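Side-chain contacts in D-isomer specific 2-hydroxyacid dehydrogenase family protein (Aeromonas salmonicida subsp. salmonicida, PDB 3HG7), which probably acts as an NAD-dependent oxidoreductase of the D-isomer specific 2-hydroxyacid dehydrogenase family: residues L120-E123 / Q124-R128; V289-I292 / F293-Y297. The protein carries 1 engineered substitution. One frame throughout, in Å; residues are numbered along the deposited sequence.

Contact 1 (L120-E123 / Q124-R128); sequences LYRE and QQKQR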
loop_
_atom_site.group_PDB
_atom_site.type_symbol
_atom_site.label_atom_id
_atom_site.label_comp_id
_atom_site.label_asym_id
_atom_site.label_seq_id
_atom_site.Cartn_x
_atom_site.Cartn_y
_atom_site.Cartn_z
ATOM N N LEU A 120 13.061 14.525 -18.289
ATOM C CA LEU A 120 14.049 15.052 -19.228
ATOM C C LEU A 120 13.426 16.189 -20.022
ATOM O O LEU A 120 14.013 17.257 -20.193
ATOM C CB LEU A 120 14.542 13.925 -20.169
ATOM C CG LEU A 120 15.418 14.301 -21.356
ATOM C CD1 LEU A 120 16.144 13.084 -21.876
ATOM C CD2 LEU A 120 14.611 14.839 -22.525
ATOM N N TYR A 121 12.190 15.983 -20.491
ATOM C CA TYR A 121 11.529 17.007 -21.300
ATOM C C TYR A 121 11.223 18.255 -20.512
ATOM O O TYR A 121 11.329 19.344 -21.053
ATOM C CB TYR A 121 10.284 16.437 -22.025
ATOM C CG TYR A 121 10.743 15.513 -23.120
ATOM C CD1 TYR A 121 11.438 16.010 -24.238
ATOM C CD2 TYR A 121 10.563 14.133 -23.013
ATOM C CE1 TYR A 121 11.905 15.146 -25.220
ATOM C CE2 TYR A 121 11.030 13.278 -23.970
ATOM C CZ TYR A 121 11.696 13.772 -25.082
ATOM O OH TYR A 121 12.120 12.858 -26.021
ATOM N N ARG A 122 10.884 18.086 -19.236
ATOM C CA ARG A 122 10.667 19.208 -18.334
ATOM C C ARG A 122 11.982 20.040 -18.202
ATOM O O ARG A 122 11.965 21.281 -18.269
ATOM C CB ARG A 122 10.164 18.645 -17.006
ATOM C CG ARG A 122 9.857 19.636 -15.937
ATOM C CD ARG A 122 9.532 18.880 -14.629
ATOM N NE ARG A 122 9.886 19.690 -13.461
ATOM C CZ ARG A 122 9.108 20.642 -12.956
ATOM N NH1 ARG A 122 9.505 21.327 -11.876
ATOM N NH2 ARG A 122 7.925 20.906 -13.510
ATOM N N GLU A 123 13.106 19.339 -18.024
ATOM C CA GLU A 123 14.419 19.989 -17.925
ATOM C C GLU A 123 14.802 20.648 -19.249
ATOM O O GLU A 123 15.340 21.755 -19.256
ATOM C CB GLU A 123 15.505 19.004 -17.446
ATOM C CG GLU A 123 15.370 18.462 -15.998
ATOM C CD GLU A 123 15.422 19.538 -14.895
ATOM O OE1 GLU A 123 16.011 20.626 -15.096
ATOM O OE2 GLU A 123 14.844 19.286 -13.815
ATOM N N GLN A 124 14.511 20.012 -20.386
ATOM C CA GLN A 124 14.768 20.675 -21.668
ATOM C C GLN A 124 13.928 21.938 -21.863
ATOM O O GLN A 124 14.343 22.905 -22.522
ATOM C CB GLN A 124 14.591 19.716 -22.843
ATOM C CG GLN A 124 15.653 18.625 -22.805
ATOM C CD GLN A 124 15.736 17.793 -24.072
ATOM O OE1 GLN A 124 16.731 17.087 -24.267
ATOM N NE2 GLN A 124 14.716 17.864 -24.948
ATOM N N GLN A 125 12.722 21.916 -21.297
ATOM C CA GLN A 125 11.818 23.033 -21.450
ATOM C C GLN A 125 12.373 24.231 -20.686
ATOM O O GLN A 125 12.315 25.358 -21.190
ATOM C CB GLN A 125 10.424 22.639 -20.960
ATOM C CG GLN A 125 9.358 23.723 -21.118
ATOM C CD GLN A 125 7.980 23.247 -20.697
ATOM O OE1 GLN A 125 7.737 22.051 -20.563
ATOM N NE2 GLN A 125 7.058 24.206 -20.494
ATOM N N LYS A 126 12.933 23.971 -19.504
ATOM C CA LYS A 126 13.581 25.001 -18.680
ATOM C C LYS A 126 14.716 25.700 -19.399
ATOM O O LYS A 126 15.034 26.868 -19.090
ATOM C CB LYS A 126 14.118 24.414 -17.377
ATOM C CG LYS A 126 13.065 24.136 -16.318
ATOM C CD LYS A 126 13.647 23.309 -15.193
ATOM C CE LYS A 126 12.706 23.264 -13.985
ATOM N NZ LYS A 126 13.121 22.153 -13.058
ATOM N N GLN A 127 15.359 24.998 -20.338
ATOM C CA GLN A 127 16.448 25.590 -21.103
ATOM C C GLN A 127 16.062 25.946 -22.537
ATOM O O GLN A 127 16.926 26.243 -23.356
ATOM C CB GLN A 127 17.728 24.716 -21.045
ATOM C CG GLN A 127 17.585 23.250 -21.470
ATOM C CD GLN A 127 18.916 22.618 -21.913
ATOM O OE1 GLN A 127 19.765 23.277 -22.517
ATOM N NE2 GLN A 127 19.074 21.327 -21.648
ATOM N N ARG A 128 14.765 25.906 -22.832
ATOM C CA ARG A 128 14.224 26.234 -24.155
ATOM C C ARG A 128 14.891 25.419 -25.277
ATOM O O ARG A 128 15.242 25.950 -26.324
ATOM C CB ARG A 128 14.355 27.741 -24.440
ATOM C CG ARG A 128 13.504 28.606 -23.537
ATOM C CD ARG A 128 13.868 30.061 -23.717
ATOM N NE ARG A 128 14.633 30.589 -22.588
ATOM C CZ ARG A 128 14.171 31.503 -21.735
ATOM N NH1 ARG A 128 12.949 32.018 -21.888
ATOM N NH2 ARG A 128 14.937 31.932 -20.733
#
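Leu120 and Gln124, one helical turn apart, meet through a methyl group and an amide. Leu120 CD2 lies 3.5 Å from Gln124 CD and equally close to OE1, while its other neighbour is the ring of Tyr121, where the same methyl sits 3.7 Å above the plane, over the centre. Leu120 CG is turned opposite its own backbone nitrogen (chi1 171°), and this, with chi2 also extended, turns CD2 so that it touches both the ring and the amide. Tyr121 and Gln124 run side by side in the same direction with their flat groups almost perpendicular, 84° apart; Gln124 NE2 approaches Tyr121 CD1 to 3.8 Å, obliquely to the ring. The buried amide is held at both ends by the chain that follows, OE1 by His133 NE2 and NE2 by the carbonyl of Gln131, and Tyr121 OH bonds to the backbone nitrogen of His133. These bonds fix the rotation of the amide and tie both side chains to one loop. On this Leu120 and Gln124 side, the backbone bond from Gln124 N to Leu120 O measures 2.8 Å.

A different, solvent-facing side carries charge. The extended Lys126 chain lies alongside Glu123, whose bend at chi2 (-61°) folds the carboxylate back toward it; the resulting salt bridge is weak, with NZ 3.4 Å from Glu123 OE2. Lys126 CE lies over one face of the Arg122 guanidinium, and NZ is 3.9 Å from Arg122 NH1, a like-charge approach that the nearby carboxylate probably eases.

The helix then ends in a Schellman motif with Arg128, at positive phi, as its C-prime residue. Helix 118-126 follows the long helix 100-115 and precedes strand 142-146 of the seven-stranded parallel sheet, projecting far from the chain's centre with the 129-133 loop packed against its Leu120, Tyr121 and Gln124 side.

Contact 2 (V289-I292 / F293-Y297); sequences VAQI and FVRNY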
loop_
_atom_site.group_PDB
_atom_site.type_symbol
_atom_site.label_atom_id
_atom_site.label_comp_id
_atom_site.label_asym_id
_atom_site.label_seq_id
_atom_site.Cartn_x
_atom_site.Cartn_y
_atom_site.Cartn_z
ATOM N N VAL A 289 -13.700 4.519 2.620
ATOM C CA VAL A 289 -13.493 3.953 3.954
ATOM C C VAL A 289 -14.813 4.029 4.761
ATOM O O VAL A 289 -15.146 3.101 5.484
ATOM C CB VAL A 289 -12.334 4.661 4.711
ATOM C CG1 VAL A 289 -12.203 4.120 6.153
ATOM C CG2 VAL A 289 -11.008 4.487 3.984
ATOM N N ALA A 290 -15.569 5.117 4.621
ATOM C CA ALA A 290 -16.825 5.251 5.366
ATOM C C ALA A 290 -17.823 4.190 4.948
ATOM O O ALA A 290 -18.590 3.687 5.770
ATOM C CB ALA A 290 -17.412 6.626 5.189
ATOM N N GLN A 291 -17.811 3.849 3.658
ATOM C CA GLN A 291 -18.639 2.790 3.123
ATOM C C GLN A 291 -18.266 1.449 3.761
ATOM O O GLN A 291 -19.152 0.679 4.122
ATOM C CB GLN A 291 -18.473 2.745 1.587
ATOM C CG GLN A 291 -19.476 1.878 0.841
ATOM C CD GLN A 291 -19.267 1.913 -0.687
ATOM O OE1 GLN A 291 -20.022 1.285 -1.436
ATOM N NE2 GLN A 291 -18.257 2.649 -1.141
ATOM N N ILE A 292 -16.965 1.191 3.933
ATOM C CA ILE A 292 -16.481 -0.022 4.628
ATOM C C ILE A 292 -16.948 -0.033 6.082
ATOM O O ILE A 292 -17.423 -1.062 6.585
ATOM C CB ILE A 292 -14.947 -0.160 4.552
ATOM C CG1 ILE A 292 -14.526 -0.508 3.112
ATOM C CG2 ILE A 292 -14.419 -1.236 5.493
ATOM C CD1 ILE A 292 -13.000 -0.417 2.885
ATOM N N PHE A 293 -16.830 1.122 6.720
ATOM C CA PHE A 293 -17.268 1.273 8.108
ATOM C C PHE A 293 -18.765 0.981 8.256
ATOM O O PHE A 293 -19.162 0.166 9.089
ATOM C CB PHE A 293 -16.935 2.654 8.678
ATOM C CG PHE A 293 -17.477 2.840 10.089
ATOM C CD1 PHE A 293 -16.738 2.420 11.192
ATOM C CD2 PHE A 293 -18.755 3.353 10.293
ATOM C CE1 PHE A 293 -17.245 2.554 12.495
ATOM C CE2 PHE A 293 -19.303 3.450 11.575
ATOM C CZ PHE A 293 -18.540 3.061 12.689
ATOM N N VAL A 294 -19.599 1.618 7.446
ATOM C CA VAL A 294 -21.046 1.428 7.592
ATOM C C VAL A 294 -21.495 -0.017 7.287
ATOM O O VAL A 294 -22.365 -0.538 7.982
ATOM C CB VAL A 294 -21.827 2.484 6.758
ATOM C CG1 VAL A 294 -23.310 2.131 6.634
ATOM C CG2 VAL A 294 -21.622 3.860 7.369
ATOM N N ARG A 295 -20.892 -0.674 6.294
ATOM C CA ARG A 295 -21.244 -2.081 6.011
ATOM C C ARG A 295 -20.824 -2.970 7.191
ATOM O O ARG A 295 -21.574 -3.837 7.620
ATOM C CB ARG A 295 -20.656 -2.588 4.665
ATOM C CG ARG A 295 -21.274 -1.973 3.404
ATOM C CD ARG A 295 -20.791 -2.672 2.098
ATOM N NE ARG A 295 -19.410 -3.151 2.203
ATOM C CZ ARG A 295 -18.369 -2.639 1.545
ATOM N NH1 ARG A 295 -17.154 -3.147 1.735
ATOM N NH2 ARG A 295 -18.538 -1.623 0.706
ATOM N N ASN A 296 -19.625 -2.727 7.725
ATOM C CA ASN A 296 -19.150 -3.449 8.901
ATOM C C ASN A 296 -19.976 -3.141 10.143
ATOM O O ASN A 296 -20.197 -4.017 10.974
ATOM C CB ASN A 296 -17.664 -3.167 9.155
ATOM C CG ASN A 296 -16.740 -4.251 8.574
ATOM O OD1 ASN A 296 -17.170 -5.372 8.249
ATOM N ND2 ASN A 296 -15.457 -3.928 8.487
ATOM N N TYR A 297 -20.453 -1.907 10.259
ATOM C CA TYR A 297 -21.296 -1.523 11.398
ATOM C C TYR A 297 -22.592 -2.341 11.423
ATOM O O TYR A 297 -22.980 -2.878 12.466
ATOM C CB TYR A 297 -21.592 -0.016 11.376
ATOM C CG TYR A 297 -22.490 0.425 12.506
ATOM C CD1 TYR A 297 -21.980 0.644 13.776
ATOM C CD2 TYR A 297 -23.846 0.652 12.292
ATOM C CE1 TYR A 297 -22.809 1.048 14.811
ATOM C CE2 TYR A 297 -24.680 1.054 13.305
ATOM C CZ TYR A 297 -24.164 1.243 14.571
ATOM O OH TYR A 297 -24.981 1.645 15.607
#
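The inner side of helix 286-301 brings Ile292 CG2 to 4.2 Å from Asn296 ND2, the two side chains lying alongside each other and pointing the same way. Asn296 CB comes to 3.3 Å from the carbonyl oxygen of Ile292, which also accepts the backbone N-H of Asn296. The buried amide is satisfied outside this turn: OD1 takes bonds from Asp307 N and Arg299 NH1, and ND2 gives one to Gln72 OE1. Next to it Phe293 carries its ring away from the preceding turn to meet the ring of Trp70 with nearly parallel planes, about 10° apart. Val294 turns its CG2 methyl to 3.4 Å from Ala290 O, an oxygen already engaged by Val294 N at 2.8 Å.

Val289, Phe293 and Tyr297, spaced four residues apart, form one stripe of the helix, which packs against strands 50-53 and 70-73 of the five-stranded parallel sheet built by the N-terminal part of the chain. Ala290 and Val294 reach helix 15-24 beside it. After the probable Rossmann-type NAD-binding domain the chain thus comes back to its N-terminal domain.

Gln291 and Arg295, by contrast, occupy the exposed side and touch more loosely. Arg295 bends at chi3 (-33°), folding its guanidinium back over the helix; one face lies above Gln291 O and Ile292 CA, both toward the rim. Arg295 NH2 stands 3.6 Å from Gln291 CG. Gln291 OE1 lies at the guanidinium edge, in plane, but 3.9 Å from Arg295 NH2, and the amide plane is turned 68° from the guanidinium.

Overall arrangement
The contacts come in series along the chain and lie on opposite sides of its centre, their own centres 47 Å apart and their nearest atoms about 31 Å apart. Contact 1 belongs to helix 118-126, entered soon after the crossing into the half of the chain that holds the seven-stranded parallel sheet, probably the NAD-binding part. Contact 2 belongs to helix 286-301, which follows the last strand of that sheet, 274-276, and packs on the five-stranded sheet formed by the first hundred residues. Contact 1 is a surface contact and contact 2 a buried one, on helices of different domains. The C-terminal helix joins the end of the chain to the N-terminal domain, which is therefore built from both ends of the sequence.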